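Local coordinates for protein RTX toxin RtxA (Vibrio vulnificus MO6-24/O, PDB 6IMP) that forms an effector domain of a MARTX toxin with an alpha/beta hydrolase fold and is probably a hydrolase, its substrate remaining unassigned, at residues 76-81 against 140-145; 134-139 against 151-156. One frame throughout, in Å; residues are numbered along the deposited sequence.

Contact 1 of 2, residues 76-81 against 140-145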
ATOM      1  N   ALA A  76       1.275  14.852  -9.457  1.00 78.72           N
ATOM      2  CA  ALA A  76       1.986  15.955  -8.770  1.00 67.29           C
ATOM      3  C   ALA A  76       3.486  15.950  -9.051  1.00 63.72           C
ATOM      4  O   ALA A  76       4.208  16.813  -8.571  1.00 68.80           O
ATOM      5  CB  ALA A  76       1.743  15.898  -7.265  1.00 58.54           C
ATOM      6  N   GLY A  77       3.963  14.988  -9.829  1.00 68.53           N
ATOM      7  CA  GLY A  77       5.410  14.760  -9.940  1.00 68.61           C
ATOM      8  C   GLY A  77       5.722  13.321 -10.301  1.00 74.61           C
ATOM      9  O   GLY A  77       4.862  12.608 -10.822  1.00 71.85           O
ATOM     10  N   ARG A  78       6.951  12.887 -10.032  1.00 79.43           N
ATOM     11  CA  ARG A  78       7.356  11.530 -10.403  1.00 78.58           C
ATOM     12  C   ARG A  78       7.331  10.529  -9.243  1.00 74.56           C
ATOM     13  O   ARG A  78       7.450  10.898  -8.068  1.00 66.17           O
ATOM     14  CB  ARG A  78       8.685  11.524 -11.164  1.00 81.19           C
ATOM     15  CG  ARG A  78       9.918  11.906 -10.376  1.00 86.63           C
ATOM     16  CD  ARG A  78      11.040  12.318 -11.319  1.00 82.82           C
ATOM     17  NE  ARG A  78      12.261  12.647 -10.594  1.00 91.08           N
ATOM     18  CZ  ARG A  78      12.463  13.780  -9.923  1.00 91.30           C
ATOM     19  NH1 ARG A  78      13.618  13.986  -9.303  1.00 91.01           N
ATOM     20  NH2 ARG A  78      11.528  14.720  -9.883  1.00 95.80           N
ATOM     21  N   LEU A  79       7.062   9.278  -9.606  1.00 74.15           N
ATOM     22  CA  LEU A  79       6.817   8.196  -8.654  1.00 77.37           C
ATOM     23  C   LEU A  79       7.821   7.080  -8.902  1.00 78.26           C
ATOM     24  O   LEU A  79       7.767   6.394  -9.928  1.00 76.69           O
ATOM     25  CB  LEU A  79       5.401   7.638  -8.819  1.00 77.78           C
ATOM     26  CG  LEU A  79       4.225   8.579  -8.563  1.00 76.20           C
ATOM     27  CD1 LEU A  79       2.917   7.947  -9.031  1.00 73.25           C
ATOM     28  CD2 LEU A  79       4.143   8.954  -7.090  1.00 75.32           C
ATOM     29  N   THR A  80       8.717   6.877  -7.948  1.00 73.31           N
ATOM     30  CA  THR A  80       9.908   6.083  -8.199  1.00 74.27           C
ATOM     31  C   THR A  80       9.897   4.771  -7.429  1.00 74.68           C
ATOM     32  O   THR A  80       9.518   4.724  -6.260  1.00 73.26           O
ATOM     33  CB  THR A  80      11.146   6.867  -7.802  1.00 69.69           C
ATOM     34  OG1 THR A  80      11.066   7.189  -6.413  1.00 67.94           O
ATOM     35  CG2 THR A  80      11.232   8.136  -8.611  1.00 72.52           C
ATOM     36  N   GLY A  81      10.299   3.707  -8.109  1.00 81.17           N
ATOM     37  CA  GLY A  81      10.724   2.480  -7.442  1.00 85.52           C
ATOM     38  C   GLY A  81      11.158   1.412  -8.427  1.00 83.48           C
ATOM     39  O   GLY A  81      11.758   1.711  -9.460  1.00 82.58           O
ATOM     40  N   GLU A 140      11.907   8.099  -3.229  1.00 75.38           N
ATOM     41  CA  GLU A 140      12.442   9.071  -4.190  1.00 79.06           C
ATOM     42  C   GLU A 140      11.326   9.719  -5.034  1.00 75.65           C
ATOM     43  O   GLU A 140      11.602  10.400  -6.019  1.00 73.23           O
ATOM     44  CB  GLU A 140      13.493   8.398  -5.098  1.00 86.54           C
ATOM     45  CG  GLU A 140      14.943   8.579  -4.654  1.00 94.23           C
ATOM     46  CD  GLU A 140      15.949   8.139  -5.725  1.00103.90           C
ATOM     47  OE1 GLU A 140      15.709   7.111  -6.397  1.00 94.93           O
ATOM     48  OE2 GLU A 140      16.986   8.823  -5.894  1.00110.14           O
ATOM     49  N   SER A 141      10.073   9.523  -4.640  1.00 74.00           N
ATOM     50  CA  SER A 141       8.947  10.071  -5.393  1.00 71.77           C
ATOM     51  C   SER A 141       8.745  11.522  -5.008  1.00 67.82           C
ATOM     52  O   SER A 141       8.987  11.898  -3.861  1.00 63.52           O
ATOM     53  CB  SER A 141       7.675   9.263  -5.125  1.00 72.27           C
ATOM     54  OG  SER A 141       7.808   7.932  -5.613  1.00 69.55           O
ATOM     55  N   ASP A 142       8.303  12.335  -5.964  1.00 69.04           N
ATOM     56  CA  ASP A 142       8.133  13.768  -5.720  1.00 72.81           C
ATOM     57  C   ASP A 142       6.879  14.044  -4.944  1.00 70.60           C
ATOM     58  O   ASP A 142       5.880  13.349  -5.103  1.00 64.66           O
ATOM     59  CB  ASP A 142       8.027  14.548  -7.018  1.00 75.51           C
ATOM     60  CG  ASP A 142       9.329  14.643  -7.745  1.00 78.75           C
ATOM     61  OD1 ASP A 142      10.347  15.040  -7.126  1.00 77.41           O
ATOM     62  OD2 ASP A 142       9.321  14.341  -8.955  1.00 73.27           O
ATOM     63  N   GLY A 143       6.922  15.124  -4.176  1.00 70.64           N
ATOM     64  CA  GLY A 143       5.733  15.732  -3.618  1.00 71.92           C
ATOM     65  C   GLY A 143       5.570  15.429  -2.153  1.00 72.07           C
ATOM     66  O   GLY A 143       6.536  15.114  -1.459  1.00 75.52           O
ATOM     67  N   GLY A 144       4.331  15.521  -1.688  1.00 71.13           N
ATOM     68  CA  GLY A 144       4.038  15.503  -0.267  1.00 70.24           C
ATOM     69  C   GLY A 144       2.719  14.814   0.016  1.00 69.98           C
ATOM     70  O   GLY A 144       1.697  15.123  -0.597  1.00 75.85           O
ATOM     71  N   PRO A 145       2.723  13.906   0.983  1.00 62.27           N
ATOM     72  CA  PRO A 145       1.628  12.982   1.099  1.00 65.20           C
ATOM     73  C   PRO A 145       0.303  13.645   1.499  1.00 63.21           C
ATOM     74  O   PRO A 145       0.298  14.690   2.155  1.00 66.62           O
ATOM     75  CB  PRO A 145       2.117  12.007   2.174  1.00 71.07           C
ATOM     76  CG  PRO A 145       3.028  12.832   3.027  1.00 71.98           C
ATOM     77  CD  PRO A 145       3.716  13.738   2.060  1.00 67.63           C
TER
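The hydroxyl of Ser141 is gripped from two directions. Its OG accepts a hydrogen bond from the backbone N of Thr80 at 2.7 Å, with an N-H...O angle of 162°, and it is also hydrogen-bonded to the carbonyl O of Asn134. Rotation about the CA-CB bond puts the oxygen there: OG lies anti to the carbonyl carbon of Ser141 and beside its own N (chi1 -65°). The backbones add a second tie. The N of Asp142 bonds the O of Arg78 at 2.7 Å.

The carboxylate of Asp142 turns back to Arg78. OD2 accepts from the backbone N of Arg78 at 3.0 Å, and the same oxygen forms a salt bridge with NH2 of Arg78. The place of OD2 is uncertain, so the details of this pair are doubtful. The guanidinium and carboxylate planes are 59° apart, so the two groups do not lie flat against each other. The other oxygen, OD1, is held by the N of Asp25.

Van der Waals contact is slight. CD2 of Leu79 comes to 4.1 Å from CB of Ser141. CA of Gly77 packs on CB of Asp142 at 3.9 Å. CG2 of Thr80 lies 3.5 Å from O of Glu140.

The contact ties the start of strand 78-84 to the loop between strand 129-133 and helix 147-164. Leu79 turns its side chain to that helix, at Asp153 and Thr156. Arg78 and Thr80 touch Thr71 of the outermost strand 67-73.

Contact 2 of 2, residues 134-139 against 151-156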
ATOM      1  N   ASN A 134       6.947   3.924  -4.694  1.00 64.80           N
ATOM      2  CA  ASN A 134       6.649   4.917  -3.662  1.00 64.61           C
ATOM      3  C   ASN A 134       5.493   5.835  -4.062  1.00 65.38           C
ATOM      4  O   ASN A 134       5.484   6.422  -5.139  1.00 64.75           O
ATOM      5  CB  ASN A 134       7.870   5.797  -3.399  1.00 62.23           C
ATOM      6  CG  ASN A 134       8.911   5.119  -2.552  1.00 59.14           C
ATOM      7  OD1 ASN A 134       8.665   4.767  -1.402  1.00 64.40           O
ATOM      8  ND2 ASN A 134      10.098   4.967  -3.102  1.00 61.38           N
ATOM      9  N   LEU A 135       4.569   6.019  -3.136  1.00 67.29           N
ATOM     10  CA  LEU A 135       3.600   7.103  -3.203  1.00 65.02           C
ATOM     11  C   LEU A 135       4.324   8.436  -3.084  1.00 65.02           C
ATOM     12  O   LEU A 135       5.461   8.489  -2.597  1.00 63.25           O
ATOM     13  CB  LEU A 135       2.616   6.967  -2.057  1.00 65.97           C
ATOM     14  CG  LEU A 135       1.933   5.603  -2.003  1.00 67.93           C
ATOM     15  CD1 LEU A 135       1.384   5.323  -0.617  1.00 69.40           C
ATOM     16  CD2 LEU A 135       0.839   5.548  -3.057  1.00 71.78           C
ATOM     17  N   ARG A 136       3.670   9.517  -3.499  1.00 59.80           N
ATOM     18  CA  ARG A 136       4.266  10.847  -3.354  1.00 62.64           C
ATOM     19  C   ARG A 136       4.798  11.084  -1.935  1.00 59.70           C
ATOM     20  O   ARG A 136       4.115  10.801  -0.952  1.00 59.92           O
ATOM     21  CB  ARG A 136       3.262  11.939  -3.689  1.00 65.02           C
ATOM     22  CG  ARG A 136       2.154  12.090  -2.669  1.00 65.60           C
ATOM     23  CD  ARG A 136       1.144  13.096  -3.145  1.00 67.90           C
ATOM     24  NE  ARG A 136       0.402  12.609  -4.298  1.00 64.96           N
ATOM     25  CZ  ARG A 136      -0.443  13.350  -5.002  1.00 63.49           C
ATOM     26  NH1 ARG A 136      -1.075  12.823  -6.041  1.00 64.96           N
ATOM     27  NH2 ARG A 136      -0.688  14.608  -4.644  1.00 64.99           N
ATOM     28  N   GLY A 137       6.022  11.596  -1.848  1.00 60.49           N
ATOM     29  CA  GLY A 137       6.615  12.007  -0.570  1.00 67.17           C
ATOM     30  C   GLY A 137       7.393  10.899   0.110  1.00 70.40           C
ATOM     31  O   GLY A 137       7.997  11.109   1.168  1.00 62.69           O
ATOM     32  N   TYR A 138       7.400   9.727  -0.525  1.00 71.91           N
ATOM     33  CA  TYR A 138       8.005   8.536   0.022  1.00 68.79           C
ATOM     34  C   TYR A 138       9.100   8.083  -0.912  1.00 75.29           C
ATOM     35  O   TYR A 138       8.960   8.172  -2.136  1.00 64.71           O
ATOM     36  CB  TYR A 138       6.963   7.436   0.147  1.00 68.26           C
ATOM     37  CG  TYR A 138       6.103   7.565   1.376  1.00 66.58           C
ATOM     38  CD1 TYR A 138       6.558   7.113   2.607  1.00 62.59           C
ATOM     39  CD2 TYR A 138       4.830   8.122   1.310  1.00 60.63           C
ATOM     40  CE1 TYR A 138       5.766   7.194   3.737  1.00 62.56           C
ATOM     41  CE2 TYR A 138       4.029   8.212   2.439  1.00 61.51           C
ATOM     42  CZ  TYR A 138       4.502   7.749   3.652  1.00 63.36           C
ATOM     43  OH  TYR A 138       3.723   7.849   4.793  1.00 66.67           O
ATOM     44  N   GLY A 139      10.173   7.558  -0.321  1.00 81.46           N
ATOM     45  CA  GLY A 139      11.386   7.182  -1.053  1.00 70.76           C
ATOM     46  C   GLY A 139      11.923   8.309  -1.915  1.00 71.94           C
ATOM     47  O   GLY A 139      12.333   9.352  -1.404  1.00 67.83           O
ATOM     48  N   TYR A 151      -4.291   8.104  -3.096  1.00 57.37           N
ATOM     49  CA  TYR A 151      -5.254   7.317  -3.877  1.00 59.03           C
ATOM     50  C   TYR A 151      -5.012   7.487  -5.361  1.00 59.28           C
ATOM     51  O   TYR A 151      -5.145   6.547  -6.131  1.00 68.31           O
ATOM     52  CB  TYR A 151      -6.695   7.724  -3.575  1.00 56.86           C
ATOM     53  CG  TYR A 151      -7.181   7.482  -2.148  1.00 56.15           C
ATOM     54  CD1 TYR A 151      -6.744   6.394  -1.395  1.00 58.97           C
ATOM     55  CD2 TYR A 151      -8.121   8.331  -1.577  1.00 54.42           C
ATOM     56  CE1 TYR A 151      -7.217   6.187  -0.105  1.00 64.97           C
ATOM     57  CE2 TYR A 151      -8.594   8.128  -0.300  1.00 58.35           C
ATOM     58  CZ  TYR A 151      -8.141   7.062   0.434  1.00 61.54           C
ATOM     59  OH  TYR A 151      -8.628   6.864   1.706  1.00 66.56           O
ATOM     60  N   GLN A 152      -4.675   8.700  -5.758  1.00 68.36           N
ATOM     61  CA  GLN A 152      -4.364   8.990  -7.154  1.00 76.63           C
ATOM     62  C   GLN A 152      -3.108   8.263  -7.621  1.00 76.00           C
ATOM     63  O   GLN A 152      -3.127   7.559  -8.641  1.00 74.86           O
ATOM     64  CB  GLN A 152      -4.228  10.498  -7.363  1.00 75.59           C
ATOM     65  CG  GLN A 152      -5.572  11.179  -7.569  1.00 74.99           C
ATOM     66  CD  GLN A 152      -6.150  10.913  -8.949  1.00 83.04           C
ATOM     67  OE1 GLN A 152      -5.414  10.639  -9.919  1.00 79.44           O
ATOM     68  NE2 GLN A 152      -7.471  10.994  -9.051  1.00 81.48           N
ATOM     69  N   ASP A 153      -2.042   8.385  -6.831  1.00 69.14           N
ATOM     70  CA  ASP A 153      -0.778   7.705  -7.116  1.00 61.65           C
ATOM     71  C   ASP A 153      -0.985   6.193  -7.260  1.00 63.57           C
ATOM     72  O   ASP A 153      -0.325   5.541  -8.062  1.00 65.17           O
ATOM     73  CB  ASP A 153       0.239   8.001  -6.017  1.00 61.70           C
ATOM     74  CG  ASP A 153       0.599   9.481  -5.930  1.00 62.92           C
ATOM     75  OD1 ASP A 153       0.303  10.232  -6.884  1.00 69.72           O
ATOM     76  OD2 ASP A 153       1.179   9.893  -4.900  1.00 56.01           O
ATOM     77  N   ALA A 154      -1.940   5.650  -6.513  1.00 65.54           N
ATOM     78  CA  ALA A 154      -2.320   4.257  -6.667  1.00 69.95           C
ATOM     79  C   ALA A 154      -2.782   3.942  -8.093  1.00 73.35           C
ATOM     80  O   ALA A 154      -2.529   2.859  -8.617  1.00 80.14           O
ATOM     81  CB  ALA A 154      -3.405   3.907  -5.670  1.00 72.69           C
ATOM     82  N   ARG A 155      -3.444   4.904  -8.720  1.00 76.55           N
ATOM     83  CA  ARG A 155      -4.055   4.688 -10.026  1.00 79.31           C
ATOM     84  C   ARG A 155      -3.018   4.822 -11.125  1.00 81.69           C
ATOM     85  O   ARG A 155      -3.078   4.124 -12.145  1.00 74.82           O
ATOM     86  CB  ARG A 155      -5.183   5.683 -10.261  1.00 73.70           C
ATOM     87  CG  ARG A 155      -6.045   5.943  -9.034  1.00 79.07           C
ATOM     88  CD  ARG A 155      -7.508   5.963  -9.402  1.00 77.17           C
ATOM     89  NE  ARG A 155      -8.387   6.088  -8.244  1.00 76.12           N
ATOM     90  CZ  ARG A 155      -9.173   7.133  -7.990  1.00 84.02           C
ATOM     91  NH1 ARG A 155      -9.167   8.198  -8.787  1.00 98.65           N
ATOM     92  NH2 ARG A 155      -9.974   7.122  -6.921  1.00 76.92           N
ATOM     93  N   THR A 156      -2.086   5.749 -10.931  1.00 79.13           N
ATOM     94  CA  THR A 156      -0.923   5.838 -11.791  1.00 79.41           C
ATOM     95  C   THR A 156      -0.288   4.473 -11.853  1.00 84.58           C
ATOM     96  O   THR A 156      -0.120   3.901 -12.931  1.00 95.13           O
ATOM     97  CB  THR A 156       0.101   6.834 -11.240  1.00 78.69           C
ATOM     98  OG1 THR A 156      -0.499   8.125 -11.165  1.00 82.03           O
ATOM     99  CG2 THR A 156       1.345   6.893 -12.133  1.00 82.80           C
TER
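Arg136 and Asp153 carry the contact by charge and hydrogen bonds. The arginine grips the carboxylate side-on with two nitrogens. NE bonds OD2 of Asp153 at 2.9 Å, on the syn side of that oxygen but tilted out of the carboxylate plane; OD2 itself lies in the guanidinium plane. NH1 bonds OD1 of Asp153 at 3.1 Å and meets it from above the carboxylate plane. The two flat groups are 31° apart, so the pairing is twisted rather than coplanar. The bend of the arginine chain at chi3 (68°) turns NE out of the line of the chain, toward the acid.

A backbone bond completes the grip. The N of Arg136 reaches OD2 of Asp153 at 2.9 Å, on the opposite face of the carboxylate from NE. OD2 thus accepts two bonds and OD1 one, which fixes the rotation of the group and probably stabilises its negative charge.

The loop also bonds to itself. The N of Tyr138 meets the O of Leu135 at 3.1 Å and closes a type II beta turn, with Gly137 at positive phi (91°).

Packing is lighter. CD2 of Leu135 touches CB of Asp153 at 3.9 Å, while its side chain also rests on Ile183 of helix 180-192. CB of Gln152 lies 4.1 Å from NH1 of Arg136.

The loop carries the Arg-Gly-x-Gly-x-Ser sequence common after the fourth strand of alpha/beta hydrolases. Here its arginine is bonded to the helix that follows. Tyr138 meets His106 edge-to-face and touches Met179, in the probable nucleophile elbow, so the turn borders the likely active site.

Overall arrangement
The two contacts lie close together, with centres about 6 Å apart, on the same side of the chain's centre. Their segments alternate along the chain: 76-81, then 134-139, 140-145 and 151-156. The two middle segments form one continuous loop between strand 129-133 and helix 147-164. Contact 1 fixes its later half to strand 78-84. Contact 2 fixes its earlier half to the helix. A backbone tie joins the contacts, from the N of Asn134 to the O of Thr80. Strands 78-84 and 129-133 are antiparallel neighbours in the sheet. The loop leaves the end of strand 129-133, beside the probable active site.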